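Local coordinates for hydrolase family protein (Deinococcus radiodurans R1, PDB 3CNH), which probably acts as a phosphatase of the haloacid dehalogenase superfamily, hydrolysing phosphate esters at a metal-dependent site, although its substrate is not known, at residues W9-V14 and D113-R118; A26-R31 and E82-P87; E90-A95 and G125-A130. One frame throughout, in Å; residues are numbered along the deposited sequence.

After strand 6-9 the chain enters 9-14, the turn that binds sodium and phosphate, and then leaves for a bundle of helices. Interaction 2 closes the first loop, joining 26-31 on helix 22-32 to 82-87, where the chain runs on from helix 74-83 and heads back to the sheet. Next comes 90-95 on helix 89-98. Interaction 1 closes at 113-118 on helix 112-122, so that interaction 2 is nested within its loop. Interaction 3 joins 90-95 to 125-130, which lies beyond 113-118; it therefore crosses interaction 1 and follows interaction 2 in series. Together they tie the helical bundle, the metal-binding turn and the helices of the core. R118 bonded to S85 links interactions 1 and 2 directly.

Interaction 1 (W9-V14 and D113-R118). With NA (sodium ion), chain C; PO4 (phosphate ion), chain D.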
# COMPACT_ATOMS: atom_id res chain seq x y z
N TRP A 9 -6.87 5.97 -0.05
CA TRP A 9 -5.47 6.18 0.29
C TRP A 9 -4.56 4.99 0.00
O TRP A 9 -4.78 3.87 0.41
CB TRP A 9 -5.30 6.49 1.79
CG TRP A 9 -5.86 7.78 2.27
CD1 TRP A 9 -7.17 8.07 2.53
CD2 TRP A 9 -5.12 8.98 2.56
NE1 TRP A 9 -7.30 9.38 2.93
CE2 TRP A 9 -6.06 9.96 2.97
CE3 TRP A 9 -3.78 9.33 2.48
CZ2 TRP A 9 -5.67 11.24 3.33
CZ3 TRP A 9 -3.40 10.58 2.85
CH2 TRP A 9 -4.34 11.54 3.25
N ASP A 10 -3.53 5.33 -0.72
CA ASP A 10 -2.35 4.46 -0.88
C ASP A 10 -1.75 4.44 0.53
O ASP A 10 -1.89 5.42 1.31
CB ASP A 10 -1.45 5.16 -1.90
CG ASP A 10 -0.18 4.50 -2.18
OD1 ASP A 10 -0.10 3.28 -2.10
OD2 ASP A 10 0.76 5.27 -2.60
N ILE A 11 -1.09 3.34 0.88
CA ILE A 11 -0.43 3.27 2.20
C ILE A 11 1.08 3.48 2.05
O ILE A 11 1.64 4.45 2.52
CB ILE A 11 -0.76 2.01 2.96
CG1 ILE A 11 -2.28 1.92 3.16
CG2 ILE A 11 -0.03 1.97 4.33
CD1 ILE A 11 -2.76 0.68 3.91
N GLY A 12 1.72 2.58 1.33
CA GLY A 12 3.18 2.70 1.10
C GLY A 12 3.59 3.94 0.33
O GLY A 12 3.10 4.17 -0.78
N GLY A 13 4.50 4.70 0.90
CA GLY A 13 5.00 5.94 0.33
C GLY A 13 4.13 7.15 0.59
O GLY A 13 4.45 8.27 0.15
N VAL A 14 3.06 6.92 1.34
CA VAL A 14 2.11 7.98 1.68
C VAL A 14 1.93 8.05 3.20
O VAL A 14 2.46 8.96 3.87
CB VAL A 14 0.78 7.79 0.94
CG1 VAL A 14 -0.28 8.82 1.32
CG2 VAL A 14 1.00 7.87 -0.59
N ASP A 113 0.10 -10.58 5.02
CA ASP A 113 0.74 -10.56 6.32
C ASP A 113 1.35 -9.20 6.66
O ASP A 113 1.08 -8.63 7.75
CB ASP A 113 1.74 -11.72 6.44
CG ASP A 113 1.07 -13.08 6.35
OD1 ASP A 113 -0.00 -13.31 6.97
OD2 ASP A 113 1.61 -13.92 5.63
N LEU A 114 2.07 -8.62 5.73
CA LEU A 114 2.66 -7.29 5.96
C LEU A 114 1.57 -6.26 6.07
O LEU A 114 1.64 -5.35 6.87
CB LEU A 114 3.66 -6.83 4.89
CG LEU A 114 5.07 -7.42 4.93
CD1 LEU A 114 5.93 -6.79 3.81
CD2 LEU A 114 5.70 -7.23 6.28
N ASN A 115 0.54 -6.41 5.27
CA ASN A 115 -0.59 -5.44 5.30
C ASN A 115 -1.20 -5.37 6.70
O ASN A 115 -1.37 -4.31 7.31
CB ASN A 115 -1.69 -5.82 4.29
CG ASN A 115 -2.62 -4.66 3.99
OD1 ASN A 115 -2.17 -3.53 3.68
ND2 ASN A 115 -3.93 -4.94 4.01
N GLU A 116 -1.46 -6.54 7.25
CA GLU A 116 -2.14 -6.65 8.56
C GLU A 116 -1.23 -6.18 9.68
O GLU A 116 -1.66 -5.52 10.60
CB GLU A 116 -2.77 -8.04 8.72
CG GLU A 116 -3.95 -8.05 7.71
CD GLU A 116 -4.79 -9.28 7.66
OE1 GLU A 116 -4.43 -10.28 8.34
OE2 GLU A 116 -5.79 -9.26 6.91
N TYR A 117 0.07 -6.47 9.55
CA TYR A 117 1.05 -5.99 10.53
C TYR A 117 1.07 -4.46 10.53
O TYR A 117 1.10 -3.81 11.56
CB TYR A 117 2.45 -6.53 10.23
CG TYR A 117 3.53 -5.81 11.00
CD1 TYR A 117 3.88 -6.22 12.27
CD2 TYR A 117 4.18 -4.72 10.46
CE1 TYR A 117 4.86 -5.55 13.00
CE2 TYR A 117 5.15 -4.02 11.18
CZ TYR A 117 5.49 -4.47 12.45
OH TYR A 117 6.45 -3.85 13.18
N ARG A 118 1.02 -3.89 9.34
CA ARG A 118 1.12 -2.42 9.18
C ARG A 118 -0.13 -1.75 9.75
O ARG A 118 -0.06 -0.76 10.47
CB ARG A 118 1.35 -2.05 7.70
CG ARG A 118 2.81 -2.32 7.30
CD ARG A 118 2.99 -2.60 5.82
NE ARG A 118 2.65 -1.50 4.92
CZ ARG A 118 3.50 -0.57 4.51
NH1 ARG A 118 4.71 -0.47 5.03
NH2 ARG A 118 3.07 0.34 3.63
NA NA C . 2.76 4.05 -3.03
P PO4 D . 0.99 0.58 -1.72
O1 PO4 D . -0.03 0.41 -2.75
O2 PO4 D . 1.89 1.76 -2.08
O3 PO4 D . 0.49 0.59 -0.27
O4 PO4 D . 2.00 -0.57 -1.75
O HOH W 1 5.00 3.38 -3.06
O HOH W 2 2.11 3.57 -5.13
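I11 meets R118 and N115, two residues one turn apart on helix 112-122, with its two branches. Its CB faces the phosphate, 3.7 Å from PO4 O3. From there CG2, anti to the backbone N, runs toward the arginine and packs obliquely against the guanidinium, 3.6 Å from R118 NH2. The other branch, CG1, lies beside the backbone N and is extended (chi2 180°), which carries CD1 to the end of N115, more loosely, at 4.3 Å from N115 OD1; the isoleucine also touches S106 and N108 of strand 103-108. A branched aliphatic residue suits a buried place with two directions to fill.

The turn is the first sequence motif of the haloacid dehalogenase fold, the loop after the first strand of a Rossmann-like sheet. D10 stands where phosphatases of this superfamily carry their nucleophile, and G12 where many have a second aspartate. G12 N reaches PO4 O3 at 2.8 Å and 163°, while G12 O binds sodium at 2.3 Å, alongside D10 OD2, PO4 O2, two waters and D166. I11 N adds a weak bond to the same phosphate oxygen. The ion, probably a crystallisation component, occupies the presumed substrate-phosphate site; with it bound, a CB on G12 would come close to PO4 O2. At G13 the positive phi (83°) suits a glycine, and a CB there would approach the sodium.

R118 presents the edge of its guanidinium, in plane, to G12 N, with NH2 3.5 Å from G12 CA; two donors face each other without bonding. NH1, bonded to S85 OG and T17 O, helps to fix its rotation, and its positive charge probably makes the surroundings hospitable to an anion. N115 is held through OD1 by N108 ND2.

Interaction 2 (A26-R31 and E82-P87)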
# COMPACT_ATOMS: atom_id res chain seq x y z
N ALA A 26 17.07 -4.98 -0.39
CA ALA A 26 18.53 -4.99 -0.56
C ALA A 26 19.21 -5.05 0.78
O ALA A 26 20.17 -5.78 1.01
CB ALA A 26 19.01 -3.71 -1.33
N ASP A 27 18.64 -4.28 1.68
CA ASP A 27 19.16 -4.13 3.03
C ASP A 27 19.02 -5.44 3.78
O ASP A 27 19.97 -5.96 4.37
CB ASP A 27 18.37 -3.06 3.77
CG ASP A 27 18.89 -2.81 5.18
OD1 ASP A 27 20.08 -3.07 5.44
OD2 ASP A 27 18.10 -2.33 6.02
N VAL A 28 17.79 -5.94 3.76
CA VAL A 28 17.47 -7.18 4.50
C VAL A 28 18.27 -8.37 3.97
O VAL A 28 18.76 -9.21 4.74
CB VAL A 28 15.97 -7.47 4.55
CG1 VAL A 28 15.72 -8.83 5.20
CG2 VAL A 28 15.26 -6.36 5.34
N ALA A 29 18.46 -8.38 2.67
CA ALA A 29 19.23 -9.45 2.01
C ALA A 29 20.65 -9.47 2.52
O ALA A 29 21.23 -10.51 2.82
CB ALA A 29 19.21 -9.28 0.47
N GLN A 30 21.21 -8.28 2.63
CA GLN A 30 22.58 -8.12 3.10
C GLN A 30 22.72 -8.64 4.54
O GLN A 30 23.64 -9.37 4.88
CB GLN A 30 22.99 -6.64 3.03
CG GLN A 30 24.39 -6.33 3.61
N ARG A 31 21.75 -8.28 5.35
CA ARG A 31 21.76 -8.68 6.76
C ARG A 31 21.76 -10.18 6.93
O ARG A 31 22.40 -10.72 7.84
CB ARG A 31 20.55 -8.10 7.51
CG ARG A 31 20.55 -8.52 9.00
CD ARG A 31 19.35 -7.99 9.78
NE ARG A 31 19.27 -6.53 9.82
CZ ARG A 31 19.92 -5.76 10.69
NH1 ARG A 31 20.74 -6.28 11.59
NH2 ARG A 31 19.77 -4.44 10.64
N GLU A 82 8.94 -7.17 8.53
CA GLU A 82 7.90 -6.35 9.18
C GLU A 82 8.47 -5.03 9.68
O GLU A 82 7.86 -3.94 9.55
CB GLU A 82 7.22 -7.15 10.30
CG GLU A 82 6.30 -8.19 9.72
CD GLU A 82 5.68 -9.10 10.76
OE1 GLU A 82 6.18 -9.09 11.91
OE2 GLU A 82 4.72 -9.81 10.39
N GLU A 83 9.67 -5.11 10.19
CA GLU A 83 10.36 -3.95 10.75
C GLU A 83 10.76 -2.87 9.77
O GLU A 83 11.15 -1.77 10.18
CB GLU A 83 11.60 -4.37 11.52
CG GLU A 83 11.21 -5.14 12.75
CD GLU A 83 12.35 -5.89 13.31
OE1 GLU A 83 13.45 -5.86 12.70
OE2 GLU A 83 12.13 -6.54 14.35
N GLN A 84 10.65 -3.18 8.49
CA GLN A 84 10.98 -2.20 7.45
C GLN A 84 9.91 -1.12 7.41
O GLN A 84 10.14 -0.04 6.89
CB GLN A 84 11.09 -2.82 6.06
CG GLN A 84 12.16 -3.89 5.99
CD GLN A 84 13.46 -3.40 6.49
OE1 GLN A 84 14.05 -2.50 5.91
NE2 GLN A 84 13.94 -4.00 7.60
N SER A 85 8.75 -1.42 7.97
CA SER A 85 7.60 -0.49 7.94
C SER A 85 7.74 0.54 9.03
O SER A 85 7.87 0.22 10.19
CB SER A 85 6.28 -1.24 8.08
OG SER A 85 6.01 -2.03 6.92
N GLN A 86 7.75 1.79 8.60
CA GLN A 86 7.87 2.92 9.50
C GLN A 86 6.85 4.01 9.13
O GLN A 86 6.38 4.07 8.00
CB GLN A 86 9.28 3.46 9.41
CG GLN A 86 10.34 2.43 9.82
CD GLN A 86 10.28 2.05 11.31
OE1 GLN A 86 9.93 2.87 12.16
NE2 GLN A 86 10.65 0.81 11.63
N PRO A 87 6.53 4.88 10.08
CA PRO A 87 5.54 5.87 9.70
C PRO A 87 6.08 7.04 8.94
O PRO A 87 7.27 7.33 8.96
CB PRO A 87 5.07 6.42 11.07
CG PRO A 87 6.23 6.23 11.95
CD PRO A 87 6.94 4.98 11.48
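V28 and Q84 make the close part of this contact, which lies in the helical cap that many members of the superfamily insert after the first strand. Helix 22-32 supplies V28, and the chain leaving helix 74-83 supplies Q84. The methyl V28 CG2 sits above the flat amide, 3.5 Å from Q84 NE2 and 3.7 Å from Q84 CD, so an apolar group rests on the surface of a polar one without competing for its hydrogen bonds. The glutamine chain is folded back at chi2 (-52°), and this bend turns NE2 toward V80 O of helix 74-83, to which it is bonded. Valine suits the other side: it is short, branched and buried, with F77 and V80 as further neighbours. With an alanine here instead of Q84, CG2 of V28 would probably lose its amide cover and V80 O that donor.

Toward the solvent the contact is slack. D27 OD2 and Q84 OE1 stand 4.1 Å apart, two acceptors with nothing to share, and the carboxylate and amide planes are turned 70° from each other. R31 and E83 have opposite charges, yet R31 NE and E83 OE1 are separated by 6.5 Å, so any attraction is probably weak. The charged ends of D27, R31 and E83 suit these exposed positions.

Past Q84 the chain returns to the core beside the outgoing loop that contains T17: Q84 O and Q86 N both bond to T17 OG1. Just there Q86 reaches back to E83, its NE2 donating to E83 O at 3.0 Å, with the acceptor lying nearly in the Q86 amide plane.

Interaction 3 (E90-A95 and G125-A130); sequences EVLALA and GEFLLA
F127 lays its ring against A95 and L92, residues one helical turn apart on helix 89-98. Toward A95 the ring presents a face: the alanine carbonyl carbon, A95 C, lies over it, while the methyl A95 CB comes 3.6 Å from F127 CE1 and 4.0 Å from F127 CD1. The ring thus covers both the small side chain and a piece of backbone. Alanine's single methyl suits this close approach, the CA atoms of A95 and F127 being 7.2 Å apart.

L92 reaches the far end of the same ring. Its side chain crosses that of F127 at about a right angle, and in the conformer described L92 CD2 meets F127 CZ obliquely at 4.0 Å; a second conformer was modelled, so this touch is less certain than that of A95. Leucine has the length to cover the ring tip that alanine cannot.

CG of F127 lies between the backbone N and the carbonyl carbon (chi1 61°), a less common setting that swings the ring toward helix 89-98. A broad, apolar ring suits this buried place because its face can lie on A95 while its far end reaches L92.

The contact is buried packing that fastens the loop after helix 112-122 to helix 89-98. F127 and L128 also touch M104 of strand 103-108, and A95 and V91 rest on W9 of strand 6-9. Beyond them L94 meets helix 187-196, while L129 and A130 pair their backbones with M104 and S106, leading the loop into strand 131-133 at the edge of the sheet.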
# COMPACT_ATOMS: atom_id res chain seq x y z
N GLU A 90 3.99 13.19 9.23
CA GLU A 90 3.19 14.36 8.84
C GLU A 90 1.95 13.97 8.03
O GLU A 90 0.87 14.53 8.21
CB GLU A 90 4.03 15.40 8.09
CG GLU A 90 5.22 15.96 8.87
CD GLU A 90 6.13 16.84 7.99
OE1 GLU A 90 6.03 16.79 6.74
OE2 GLU A 90 6.96 17.58 8.56
N VAL A 91 2.12 13.01 7.13
CA VAL A 91 0.99 12.57 6.28
C VAL A 91 -0.01 11.79 7.13
O VAL A 91 -1.23 11.92 7.02
CB VAL A 91 1.43 11.83 5.03
CG1 VAL A 91 0.20 11.32 4.31
CG2 VAL A 91 2.23 12.77 4.15
N LEU A 92 0.54 10.97 8.01
CA LEU A 92 -0.30 10.24 8.98
C LEU A 92 -1.17 11.15 9.76
O LEU A 92 -2.36 10.92 9.95
CB LEU A 92 0.52 9.50 10.02
CG LEU A 92 0.90 8.12 9.57
CD1 LEU A 92 1.91 7.49 10.49
CD2 LEU A 92 -0.35 7.26 9.48
N ALA A 93 -0.55 12.21 10.26
CA ALA A 93 -1.25 13.16 11.08
C ALA A 93 -2.38 13.82 10.30
O ALA A 93 -3.46 14.07 10.81
CB ALA A 93 -0.29 14.23 11.66
N LEU A 94 -2.11 14.11 9.04
CA LEU A 94 -3.11 14.75 8.17
C LEU A 94 -4.31 13.81 7.98
O LEU A 94 -5.48 14.19 8.09
CB LEU A 94 -2.50 15.06 6.79
CG LEU A 94 -3.44 15.53 5.68
CD1 LEU A 94 -4.20 16.79 6.04
CD2 LEU A 94 -2.67 15.70 4.35
N ALA A 95 -3.96 12.58 7.68
CA ALA A 95 -4.99 11.56 7.42
C ALA A 95 -5.83 11.34 8.68
O ALA A 95 -7.05 11.26 8.63
CB ALA A 95 -4.39 10.25 6.93
N GLY A 125 -6.61 1.56 11.02
CA GLY A 125 -8.04 1.31 11.13
C GLY A 125 -8.78 2.34 11.94
O GLY A 125 -10.00 2.38 11.95
N GLU A 126 -8.05 3.23 12.59
CA GLU A 126 -8.71 4.26 13.37
C GLU A 126 -9.32 5.29 12.45
O GLU A 126 -10.32 5.91 12.76
CB GLU A 126 -7.74 4.91 14.34
CG GLU A 126 -7.28 3.90 15.38
CD GLU A 126 -6.20 4.42 16.33
OE1 GLU A 126 -5.95 5.65 16.37
OE2 GLU A 126 -5.61 3.58 17.05
N PHE A 127 -8.73 5.41 11.26
CA PHE A 127 -9.18 6.45 10.32
C PHE A 127 -9.55 5.95 8.92
O PHE A 127 -10.11 6.71 8.12
CB PHE A 127 -8.18 7.61 10.26
CG PHE A 127 -6.80 7.22 9.81
CD1 PHE A 127 -6.47 7.25 8.48
CD2 PHE A 127 -5.83 6.85 10.72
CE1 PHE A 127 -5.19 6.89 8.06
CE2 PHE A 127 -4.56 6.51 10.32
CZ PHE A 127 -4.24 6.53 8.98
N LEU A 128 -9.26 4.68 8.64
CA LEU A 128 -9.65 4.06 7.38
C LEU A 128 -10.69 3.00 7.73
O LEU A 128 -10.46 2.10 8.55
CB LEU A 128 -8.46 3.44 6.62
CG LEU A 128 -7.33 4.42 6.30
CD1 LEU A 128 -6.12 3.72 5.63
CD2 LEU A 128 -7.88 5.61 5.47
N LEU A 129 -11.81 3.09 7.02
CA LEU A 129 -13.02 2.28 7.30
C LEU A 129 -12.96 0.89 6.70
O LEU A 129 -13.64 -0.02 7.14
CB LEU A 129 -14.28 3.04 6.84
CG LEU A 129 -14.41 4.46 7.40
CD1 LEU A 129 -15.58 5.10 6.71
CD2 LEU A 129 -14.55 4.45 8.94
N ALA A 130 -12.18 0.75 5.64
CA ALA A 130 -11.99 -0.54 4.99
C ALA A 130 -10.70 -0.47 4.22
O ALA A 130 -10.22 0.62 3.88
CB ALA A 130 -13.15 -0.95 4.10